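Local coordinates for protein STE5 (PDB 3FZE) that scaffolds yeast mating-pheromone signalling and, through its vWA-like minimal scaffold domain, cocatalyses phosphorylation of the MAP kinase Fus3 by Ste7, at residues L10-R14 / E15-N19; I38-Y41 / N42-A46; S119-A123 / K124-L128; V165-S169 / W170-L174. All coordinates share one frame; numbering follows the deposited sequence.

How the interactions relate
Followed from the N terminus, the four contacts come in series, each complete before the next begins, so none nests or crosses. Interaction 1 ends helix 2-14 and turns the chain toward strand 19-26. Interaction 2 lies within helix 35-50, the helix of the beta-alpha-beta unit that joins strands 19-26 and 55-60. Interaction 3 folds part of the long connection between strands 111-117 and 145-150, and interaction 4 turns strand 165-167 into helix 170-180. Interactions 2 and 4 also meet, with V39 CG1 lying 3.8 Å from T171 OG1, so that neighbouring helices pack together. Interactions 1 and 3 stand on opposite sides of the chain's centre, about 26 Å apart between centres.

Interaction 1: residues L10-R14 / E15-N19; sequences LSLKR and EKPDN
The carbonyl groups of L12 and K13 are each met by an amide above their plane: E15 N stands 61° out of the plane of L12 O and K16 N stands 52° out of that of K13 O. Both are hydrogen bonds of 3.0 Å, E15 N to L12 O and K16 N to K13 O, and each spans three residues. A weaker bond joins E15 N to S11 O, so the four-residue helical pattern fades as helix 2-14 stops. K16 then takes positive phi, and P17, which has no N-H to offer, sets its CD 3.4 Å from L12 O. On the more buried side P17 CG approaches L12 CD1 at 4.3 Å, while L12 also packs on V114 of strand 111-117. E15 holds CG beside its own backbone N (chi1 -58°), which brings CG to within 3.3 Å of S11 O. Its extended chain carries the carboxylate to the backbone N of N144, whereas the ammonium of K13 is bound by S180 O. At this C-terminal end of helix 2-14, three-residue bonds thus meet the carbonyls of L12 and K13, proline carbon also approaches L12 O, and the charged ends of K13 and E15 link the turn to more distant parts of the chain.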
loop_
_atom_site.group_PDB
_atom_site.type_symbol
_atom_site.label_atom_id
_atom_site.label_comp_id
_atom_site.label_asym_id
_atom_site.label_seq_id
_atom_site.Cartn_x
_atom_site.Cartn_y
_atom_site.Cartn_z
ATOM N N LEU A 10 3.879 12.098 -6.879
ATOM C CA LEU A 10 3.519 13.498 -7.043
ATOM C C LEU A 10 2.238 13.627 -7.865
ATOM O O LEU A 10 1.440 14.536 -7.646
ATOM C CB LEU A 10 4.661 14.293 -7.684
ATOM C CG LEU A 10 5.984 14.277 -6.915
ATOM C CD1 LEU A 10 6.855 15.451 -7.321
ATOM C CD2 LEU A 10 5.739 14.289 -5.414
ATOM N N SER A 11 2.042 12.709 -8.805
ATOM C CA SER A 11 0.831 12.710 -9.611
ATOM C C SER A 11 -0.385 12.445 -8.722
ATOM O O SER A 11 -1.403 13.132 -8.819
ATOM C CB SER A 11 0.924 11.663 -10.721
ATOM O OG SER A 11 -0.225 11.698 -11.545
ATOM N N LEU A 12 -0.267 11.452 -7.848
ATOM C CA LEU A 12 -1.342 11.119 -6.923
ATOM C C LEU A 12 -1.648 12.285 -5.992
ATOM O O LEU A 12 -2.803 12.670 -5.818
ATOM C CB LEU A 12 -0.965 9.879 -6.101
ATOM C CG LEU A 12 -1.819 9.606 -4.858
ATOM C CD1 LEU A 12 -3.205 9.133 -5.274
ATOM C CD2 LEU A 12 -1.145 8.586 -3.946
ATOM N N LYS A 13 -0.601 12.842 -5.395
ATOM C CA LYS A 13 -0.740 13.964 -4.488
ATOM C C LYS A 13 -1.455 15.110 -5.192
ATOM O O LYS A 13 -2.329 15.769 -4.620
ATOM C CB LYS A 13 0.648 14.400 -4.016
ATOM C CG LYS A 13 0.762 15.847 -3.608
ATOM C CD LYS A 13 2.228 16.266 -3.609
ATOM C CE LYS A 13 2.445 17.593 -2.910
ATOM N NZ LYS A 13 3.881 17.749 -2.586
ATOM N N ARG A 14 -1.087 15.319 -6.451
ATOM C CA ARG A 14 -1.651 16.384 -7.275
ATOM C C ARG A 14 -3.175 16.303 -7.299
ATOM O O ARG A 14 -3.862 17.325 -7.257
ATOM C CB ARG A 14 -1.117 16.270 -8.705
ATOM C CG ARG A 14 -0.674 17.578 -9.337
ATOM C CD ARG A 14 0.828 17.765 -9.199
ATOM N NE ARG A 14 1.334 18.762 -10.135
ATOM C CZ ARG A 14 2.623 19.031 -10.316
ATOM N NH1 ARG A 14 3.541 18.375 -9.623
ATOM N NH2 ARG A 14 2.995 19.957 -11.190
ATOM N N GLU A 15 -3.693 15.077 -7.361
ATOM C CA GLU A 15 -5.128 14.841 -7.508
ATOM C C GLU A 15 -5.932 15.156 -6.248
ATOM O O GLU A 15 -7.155 15.016 -6.238
ATOM C CB GLU A 15 -5.390 13.397 -7.935
ATOM C CG GLU A 15 -4.723 12.995 -9.238
ATOM C CD GLU A 15 -5.118 11.601 -9.680
ATOM O OE1 GLU A 15 -6.153 11.100 -9.197
ATOM O OE2 GLU A 15 -4.396 11.009 -10.510
ATOM N N LYS A 16 -5.239 15.570 -5.191
ATOM C CA LYS A 16 -5.880 15.920 -3.925
ATOM C C LYS A 16 -6.940 14.909 -3.484
ATOM O O LYS A 16 -8.124 15.233 -3.383
ATOM C CB LYS A 16 -6.460 17.339 -3.987
ATOM C CG LYS A 16 -5.390 18.414 -4.049
ATOM C CD LYS A 16 -5.979 19.813 -3.985
ATOM C CE LYS A 16 -4.875 20.856 -4.053
ATOM N NZ LYS A 16 -5.391 22.248 -3.947
ATOM N N PRO A 17 -6.513 13.670 -3.219
ATOM C CA PRO A 17 -7.441 12.663 -2.694
ATOM C C PRO A 17 -7.962 13.061 -1.316
ATOM O O PRO A 17 -7.221 13.669 -0.553
ATOM C CB PRO A 17 -6.572 11.404 -2.571
ATOM C CG PRO A 17 -5.159 11.892 -2.587
ATOM C CD PRO A 17 -5.143 13.155 -3.384
ATOM N N ASP A 18 -9.214 12.725 -1.021
ATOM C CA ASP A 18 -9.822 12.954 0.290
ATOM C C ASP A 18 -9.353 11.927 1.312
ATOM O O ASP A 18 -9.445 12.144 2.530
ATOM C CB ASP A 18 -11.345 12.857 0.169
ATOM C CG ASP A 18 -11.925 13.928 -0.742
ATOM O OD1 ASP A 18 -11.624 15.126 -0.522
ATOM O OD2 ASP A 18 -12.674 13.569 -1.679
ATOM N N ASN A 19 -8.882 10.796 0.794
ATOM C CA ASN A 19 -8.464 9.663 1.612
ATOM C C ASN A 19 -7.610 8.707 0.782
ATOM O O ASN A 19 -7.605 8.769 -0.457
ATOM C CB ASN A 19 -9.692 8.921 2.175
ATOM C CG ASN A 19 -9.357 8.051 3.375
ATOM O OD1 ASN A 19 -8.329 8.247 4.018
ATOM N ND2 ASN A 19 -10.231 7.093 3.687
#

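Interaction 2: residues I38-Y41 / N42-A46; sequences IVVY and NSLKA
Y41 carries its ring outward, leaning toward the next turn, with CG anti to the backbone N (chi1 174°), and K45, one turn on, folds at chi2 (-80°) and again at chi3 to lay its methylenes beside it. The result is a CH-pi contact: K45 CG sits 4.0 Å from the centroid of the Y41 ring, over one face but displaced toward the rim, and 3.7 Å from Y41 CE1. Farther out, K45 CE reaches 3.8 Å from Y41 OH. N42 approaches the same ring obliquely, its OD1 3.5 Å from Y41 CD2, with amide and ring planes turned 51° apart, and the ring also touches L78 and I81 of helix 78-82.

Beneath these side chains run regular alpha-helical bonds, such as N42 N to I38 O. V39 O accepts from S43 N at 2.9 Å; a bond from S43 OG on the opposite face of its plane holds in only one of two conformers and is tentative. With an alanine here, loss of the Y41 ring would probably free the K45 methylenes to turn and forfeit the contact with helix 78-82. Apolar contacts thus run round much of the helix: V40 and L44, side by side, face strand 19-26, V39 faces helix 170-180, and I38 and Y41 face helix 78-82, while exposed K45 contributes its carbon chain and the S43 hydroxyl can bond back to V39 O.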
loop_
_atom_site.group_PDB
_atom_site.type_symbol
_atom_site.label_atom_id
_atom_site.label_comp_id
_atom_site.label_asym_id
_atom_site.label_seq_id
_atom_site.Cartn_x
_atom_site.Cartn_y
_atom_site.Cartn_z
ATOM N N ILE A 38 9.606 -1.518 10.270
ATOM C CA ILE A 38 9.539 -0.306 11.068
ATOM C C ILE A 38 9.076 0.887 10.234
ATOM O O ILE A 38 8.281 1.715 10.703
ATOM C CB ILE A 38 10.902 0.002 11.717
ATOM C CG1 ILE A 38 11.261 -1.107 12.702
ATOM C CG2 ILE A 38 10.861 1.357 12.397
ATOM C CD1 ILE A 38 12.670 -0.991 13.273
ATOM N N VAL A 39 9.534 0.958 8.990
ATOM C CA VAL A 39 9.117 2.058 8.126
ATOM C C VAL A 39 7.663 1.907 7.684
ATOM O O VAL A 39 6.956 2.890 7.501
ATOM C CB VAL A 39 10.082 2.268 6.921
ATOM C CG1 VAL A 39 9.966 1.143 5.918
ATOM C CG2 VAL A 39 9.817 3.628 6.267
ATOM N N VAL A 40 7.202 0.672 7.545
ATOM C CA VAL A 40 5.785 0.444 7.282
ATOM C C VAL A 40 4.927 0.985 8.433
ATOM O O VAL A 40 3.959 1.733 8.223
ATOM C CB VAL A 40 5.495 -1.057 7.061
ATOM C CG1 VAL A 40 3.986 -1.311 7.044
ATOM C CG2 VAL A 40 6.132 -1.516 5.759
ATOM N N TYR A 41 5.287 0.615 9.655
ATOM C CA TYR A 41 4.583 1.120 10.831
ATOM C C TYR A 41 4.626 2.639 10.909
ATOM O O TYR A 41 3.588 3.276 11.055
ATOM C CB TYR A 41 5.157 0.499 12.115
ATOM C CG TYR A 41 4.583 1.086 13.382
ATOM C CD1 TYR A 41 3.256 0.856 13.737
ATOM C CD2 TYR A 41 5.360 1.878 14.222
ATOM C CE1 TYR A 41 2.714 1.410 14.894
ATOM C CE2 TYR A 41 4.826 2.430 15.386
ATOM C CZ TYR A 41 3.500 2.184 15.717
ATOM O OH TYR A 41 2.948 2.721 16.871
ATOM N N ASN A 42 5.824 3.217 10.817
ATOM C CA ASN A 42 5.956 4.656 10.968
ATOM C C ASN A 42 5.197 5.405 9.892
ATOM O O ASN A 42 4.635 6.462 10.150
ATOM C CB ASN A 42 7.423 5.085 10.958
ATOM C CG ASN A 42 8.158 4.684 12.214
ATOM O OD1 ASN A 42 7.546 4.438 13.252
ATOM N ND2 ASN A 42 9.485 4.616 12.125
ATOM N N SER A 43 5.192 4.860 8.683
ATOM C CA SER A 43 4.513 5.519 7.578
ATOM C C SER A 43 3.004 5.510 7.755
ATOM O O SER A 43 2.355 6.536 7.590
ATOM C CB SER A 43 4.898 4.884 6.247
ATOM O OG SER A 43 6.287 5.026 6.043
ATOM N N LEU A 44 2.448 4.356 8.100
ATOM C CA LEU A 44 1.007 4.269 8.292
ATOM C C LEU A 44 0.579 5.234 9.405
ATOM O O LEU A 44 -0.413 5.946 9.261
ATOM C CB LEU A 44 0.561 2.837 8.572
ATOM C CG LEU A 44 0.650 1.851 7.408
ATOM C CD1 LEU A 44 0.267 0.442 7.858
ATOM C CD2 LEU A 44 -0.256 2.283 6.268
ATOM N N LYS A 45 1.329 5.284 10.498
ATOM C CA LYS A 45 1.006 6.219 11.576
ATOM C C LYS A 45 1.081 7.672 11.085
ATOM O O LYS A 45 0.180 8.472 11.338
ATOM C CB LYS A 45 1.927 6.009 12.787
ATOM C CG LYS A 45 1.730 4.677 13.495
ATOM C CD LYS A 45 0.527 4.683 14.420
ATOM C CE LYS A 45 0.767 5.567 15.641
ATOM N NZ LYS A 45 -0.291 5.392 16.675
ATOM N N ALA A 46 2.150 8.007 10.374
ATOM C CA ALA A 46 2.344 9.383 9.926
ATOM C C ALA A 46 1.214 9.851 9.014
ATOM O O ALA A 46 0.718 10.975 9.144
ATOM C CB ALA A 46 3.689 9.529 9.228
#

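Interaction 3: residues S119-A123 / K124-L128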
loop_
_atom_site.group_PDB
_atom_site.type_symbol
_atom_site.label_atom_id
_atom_site.label_comp_id
_atom_site.label_asym_id
_atom_site.label_seq_id
_atom_site.Cartn_x
_atom_site.Cartn_y
_atom_site.Cartn_z
ATOM N N SER A 119 6.705 -9.019 -3.469
ATOM C CA SER A 119 6.641 -10.461 -3.733
ATOM C C SER A 119 6.854 -10.799 -5.204
ATOM O O SER A 119 6.831 -9.925 -6.061
ATOM C CB SER A 119 5.315 -11.054 -3.233
ATOM O OG SER A 119 4.203 -10.519 -3.932
ATOM N N ASN A 120 7.063 -12.078 -5.491
ATOM C CA ASN A 120 7.365 -12.508 -6.849
ATOM C C ASN A 120 6.312 -12.099 -7.876
ATOM O O ASN A 120 5.111 -12.119 -7.598
ATOM C CB ASN A 120 7.592 -14.014 -6.886
ATOM C CG ASN A 120 8.835 -14.433 -6.125
ATOM O OD1 ASN A 120 9.788 -13.663 -5.993
ATOM N ND2 ASN A 120 8.827 -15.657 -5.616
ATOM N N MET A 121 6.775 -11.730 -9.067
ATOM C CA MET A 121 5.878 -11.266 -10.119
ATOM C C MET A 121 5.148 -12.417 -10.799
ATOM O O MET A 121 5.335 -12.670 -11.986
ATOM C CB MET A 121 6.640 -10.419 -11.142
ATOM C CG MET A 121 7.243 -9.150 -10.545
ATOM S SD MET A 121 5.985 -8.023 -9.922
ATOM C CE MET A 121 5.247 -7.492 -11.463
ATOM N N GLU A 122 4.322 -13.117 -10.029
ATOM C CA GLU A 122 3.474 -14.181 -10.553
ATOM C C GLU A 122 2.045 -13.660 -10.677
ATOM O O GLU A 122 1.467 -13.172 -9.705
ATOM C CB GLU A 122 3.530 -15.398 -9.634
ATOM C CG GLU A 122 4.886 -16.089 -9.642
ATOM C CD GLU A 122 5.103 -16.975 -8.433
ATOM O OE1 GLU A 122 4.123 -17.232 -7.704
ATOM O OE2 GLU A 122 6.252 -17.412 -8.214
ATOM N N ALA A 123 1.488 -13.764 -11.879
ATOM C CA ALA A 123 0.219 -13.122 -12.209
ATOM C C ALA A 123 -0.906 -13.427 -11.224
ATOM O O ALA A 123 -1.726 -12.562 -10.931
ATOM C CB ALA A 123 -0.203 -13.485 -13.635
ATOM N N LYS A 124 -0.949 -14.654 -10.715
ATOM C CA LYS A 124 -2.048 -15.066 -9.845
ATOM C C LYS A 124 -1.809 -14.790 -8.363
ATOM O O LYS A 124 -2.711 -14.968 -7.549
ATOM C CB LYS A 124 -2.381 -16.548 -10.053
ATOM C CG LYS A 124 -3.088 -16.843 -11.369
ATOM C CD LYS A 124 -3.411 -18.325 -11.508
ATOM C CE LYS A 124 -4.039 -18.631 -12.860
ATOM N NZ LYS A 124 -5.289 -17.849 -13.085
ATOM N N LYS A 125 -0.611 -14.340 -8.007
ATOM C CA LYS A 125 -0.307 -14.110 -6.596
ATOM C C LYS A 125 0.009 -12.659 -6.248
ATOM O O LYS A 125 -0.220 -12.241 -5.123
ATOM C CB LYS A 125 0.841 -15.001 -6.136
ATOM C CG LYS A 125 0.530 -16.479 -6.171
ATOM C CD LYS A 125 1.678 -17.276 -5.596
ATOM C CE LYS A 125 1.433 -18.769 -5.763
ATOM N NZ LYS A 125 0.250 -19.241 -4.989
ATOM N N SER A 126 0.551 -11.907 -7.200
ATOM C CA SER A 126 0.958 -10.531 -6.928
ATOM C C SER A 126 -0.220 -9.568 -7.061
ATOM O O SER A 126 -0.941 -9.597 -8.060
ATOM C CB SER A 126 2.094 -10.127 -7.875
ATOM O OG SER A 126 2.267 -8.719 -7.904
ATOM N N ILE A 127 -0.419 -8.714 -6.058
ATOM C CA ILE A 127 -1.505 -7.736 -6.119
ATOM C C ILE A 127 -1.322 -6.734 -7.270
ATOM O O ILE A 127 -2.263 -6.031 -7.659
ATOM C CB ILE A 127 -1.679 -6.976 -4.772
ATOM C CG1 ILE A 127 -0.476 -6.064 -4.507
ATOM C CG2 ILE A 127 -1.884 -7.962 -3.622
ATOM C CD1 ILE A 127 -0.682 -5.081 -3.357
ATOM N N LEU A 128 -0.118 -6.677 -7.829
ATOM C CA LEU A 128 0.179 -5.683 -8.855
ATOM C C LEU A 128 -0.422 -6.045 -10.225
ATOM O O LEU A 128 -0.498 -5.194 -11.113
ATOM C CB LEU A 128 1.694 -5.448 -8.960
ATOM C CG LEU A 128 2.430 -5.085 -7.665
ATOM C CD1 LEU A 128 3.924 -5.011 -7.876
ATOM C CD2 LEU A 128 1.919 -3.756 -7.124
HETATM O O HOH W 1 4.650 -8.317 -6.625
HETATM O O HOH W 2 -2.834 -11.568 -8.812
#
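E122 and K125 bound a type I beta turn, overlapped by an alpha turn: E122 O accepts from K125 N at 2.9 Å and from S126 N at 3.0 Å, the first donor well above the carbonyl plane and the second close to the line of the C=O bond. Just before it M121 centres an inverse gamma turn, and just after it S126 makes an ST turn, its OG accepting from L128 N at 3.1 Å. This run of turns belongs to the long connection after strand 111-117 of the vWA-like fold.

S126, buried, lies at the centre of the contact. Its OG, opposite the backbone N (chi1 164°), is directed toward L128, and its CB rests 3.6 Å from N120 O. On the outer side E122 and K125 lie alongside each other, E122 OE1 3.2 Å from K125 CD; carboxylate and ammonium do not meet, and K125 NZ instead makes a weak hydrogen bond to N62. M121, bent at chi2 and chi3, turns its sulfur across L128 CD1 and also packs on F129 and Y157.

Two waters bridge parts of the loop. One joins A123 O and S126 O, donating to both; the other donates to S119 O at 2.8 Å and lies 2.7 Å from S126 OG.

Interaction 4: residues V165-S169 / W170-L174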
loop_
_atom_site.group_PDB
_atom_site.type_symbol
_atom_site.label_atom_id
_atom_site.label_comp_id
_atom_site.label_asym_id
_atom_site.label_seq_id
_atom_site.Cartn_x
_atom_site.Cartn_y
_atom_site.Cartn_z
ATOM N N VAL A 165 5.427 0.647 -11.474
ATOM C CA VAL A 165 6.537 1.463 -11.007
ATOM C C VAL A 165 7.459 0.620 -10.142
ATOM O O VAL A 165 6.992 -0.112 -9.272
ATOM C CB VAL A 165 6.033 2.665 -10.176
ATOM C CG1 VAL A 165 7.196 3.374 -9.498
ATOM C CG2 VAL A 165 5.253 3.629 -11.063
ATOM N N GLU A 166 8.764 0.719 -10.378
ATOM C CA GLU A 166 9.730 -0.067 -9.610
ATOM C C GLU A 166 10.528 0.792 -8.641
ATOM O O GLU A 166 10.900 1.921 -8.956
ATOM C CB GLU A 166 10.681 -0.832 -10.533
ATOM C CG GLU A 166 10.048 -2.033 -11.221
ATOM C CD GLU A 166 10.973 -2.678 -12.237
ATOM O OE1 GLU A 166 12.165 -2.884 -11.920
ATOM O OE2 GLU A 166 10.506 -2.983 -13.355
ATOM N N ALA A 167 10.798 0.253 -7.459
ATOM C CA ALA A 167 11.530 0.998 -6.446
ATOM C C ALA A 167 12.523 0.108 -5.713
ATOM O O ALA A 167 12.348 -1.107 -5.645
ATOM C CB ALA A 167 10.568 1.632 -5.466
ATOM N N SER A 168 13.553 0.727 -5.143
ATOM C CA SER A 168 14.661 -0.015 -4.554
ATOM C C SER A 168 14.335 -0.639 -3.198
ATOM O O SER A 168 14.808 -1.732 -2.883
ATOM C CB SER A 168 15.888 0.889 -4.418
ATOM O OG SER A 168 15.619 1.954 -3.529
ATOM N N SER A 169 13.543 0.055 -2.393
ATOM C CA SER A 169 13.253 -0.422 -1.047
ATOM C C SER A 169 11.914 0.069 -0.533
ATOM O O SER A 169 11.348 1.042 -1.053
ATOM C CB SER A 169 14.362 0.000 -0.074
ATOM O OG SER A 169 14.337 1.403 0.180
ATOM N N TRP A 170 11.420 -0.601 0.504
ATOM C CA TRP A 170 10.251 -0.129 1.240
ATOM C C TRP A 170 10.482 1.267 1.801
ATOM O O TRP A 170 9.579 2.107 1.811
ATOM C CB TRP A 170 9.916 -1.092 2.388
ATOM C CG TRP A 170 9.357 -2.408 1.918
ATOM C CD1 TRP A 170 10.035 -3.592 1.806
ATOM C CD2 TRP A 170 8.018 -2.672 1.479
ATOM N NE1 TRP A 170 9.203 -4.573 1.334
ATOM C CE2 TRP A 170 7.961 -4.038 1.120
ATOM C CE3 TRP A 170 6.859 -1.892 1.358
ATOM C CZ2 TRP A 170 6.791 -4.640 0.653
ATOM C CZ3 TRP A 170 5.700 -2.495 0.889
ATOM C CH2 TRP A 170 5.677 -3.853 0.543
ATOM N N THR A 171 11.693 1.513 2.279
ATOM C CA THR A 171 12.012 2.791 2.894
ATOM C C THR A 171 11.867 3.925 1.885
ATOM O O THR A 171 11.242 4.948 2.176
ATOM C CB THR A 171 13.425 2.773 3.502
ATOM O OG1 THR A 171 13.441 1.888 4.631
ATOM C CG2 THR A 171 13.840 4.171 3.955
ATOM N N PHE A 172 12.419 3.736 0.690
ATOM C CA PHE A 172 12.354 4.792 -0.316
ATOM C C PHE A 172 10.920 5.088 -0.731
ATOM O O PHE A 172 10.513 6.246 -0.789
ATOM C CB PHE A 172 13.193 4.461 -1.557
ATOM C CG PHE A 172 13.091 5.505 -2.626
ATOM C CD1 PHE A 172 13.905 6.620 -2.597
ATOM C CD2 PHE A 172 12.144 5.396 -3.631
ATOM C CE1 PHE A 172 13.797 7.601 -3.565
ATOM C CE2 PHE A 172 12.028 6.373 -4.600
ATOM C CZ PHE A 172 12.855 7.476 -4.564
ATOM N N VAL A 173 10.154 4.037 -1.011
ATOM C CA VAL A 173 8.763 4.198 -1.419
ATOM C C VAL A 173 7.947 4.912 -0.353
ATOM O O VAL A 173 7.244 5.892 -0.634
ATOM C CB VAL A 173 8.100 2.836 -1.702
ATOM C CG1 VAL A 173 6.599 3.005 -1.910
ATOM C CG2 VAL A 173 8.733 2.188 -2.919
ATOM N N LEU A 174 8.052 4.434 0.880
ATOM C CA LEU A 174 7.223 4.955 1.962
ATOM C C LEU A 174 7.664 6.338 2.463
ATOM O O LEU A 174 6.826 7.174 2.794
ATOM C CB LEU A 174 7.126 3.937 3.103
ATOM C CG LEU A 174 6.401 2.655 2.686
ATOM C CD1 LEU A 174 6.478 1.604 3.788
ATOM C CD2 LEU A 174 4.957 2.970 2.321
#
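W170 opens helix 170-180 directly behind S169, and its indole turns away to pack on V150 of strand 145-150 and on L31. T171 follows, with CB 3.7 Å from S169 OG, and its side chain touches V39 of helix 35-50. At F172 the decisive bond forms: F172 N donates to S169 OG at 3.1 Å and 163°, a capping bond from S169 at the N-cap position. The serine can do this because its OG lies between its own N and carbonyl carbon (chi1 71°), folded toward the first turn. F172 CB also passes 4.0 Å from S168 OG, and the ring approaches A167 CB obliquely. V173 N closes the turn on S169 O at 3.2 Å, with the N-H pointing almost straight at the oxygen (173°), and the V173 side chain packs on I148 and V150 of the sheet. Were S169 replaced by an alanine here, F172 N would probably be left without its capping oxygen and the helix start would be less firmly fixed. One residue thus serves twice: its hydroxyl meets F172 N, which has no acceptor a full turn back in the helix, and its carbonyl takes the first regular helical bond from V173 N, at the end whose partial positive charge such oxygens are likely to offset.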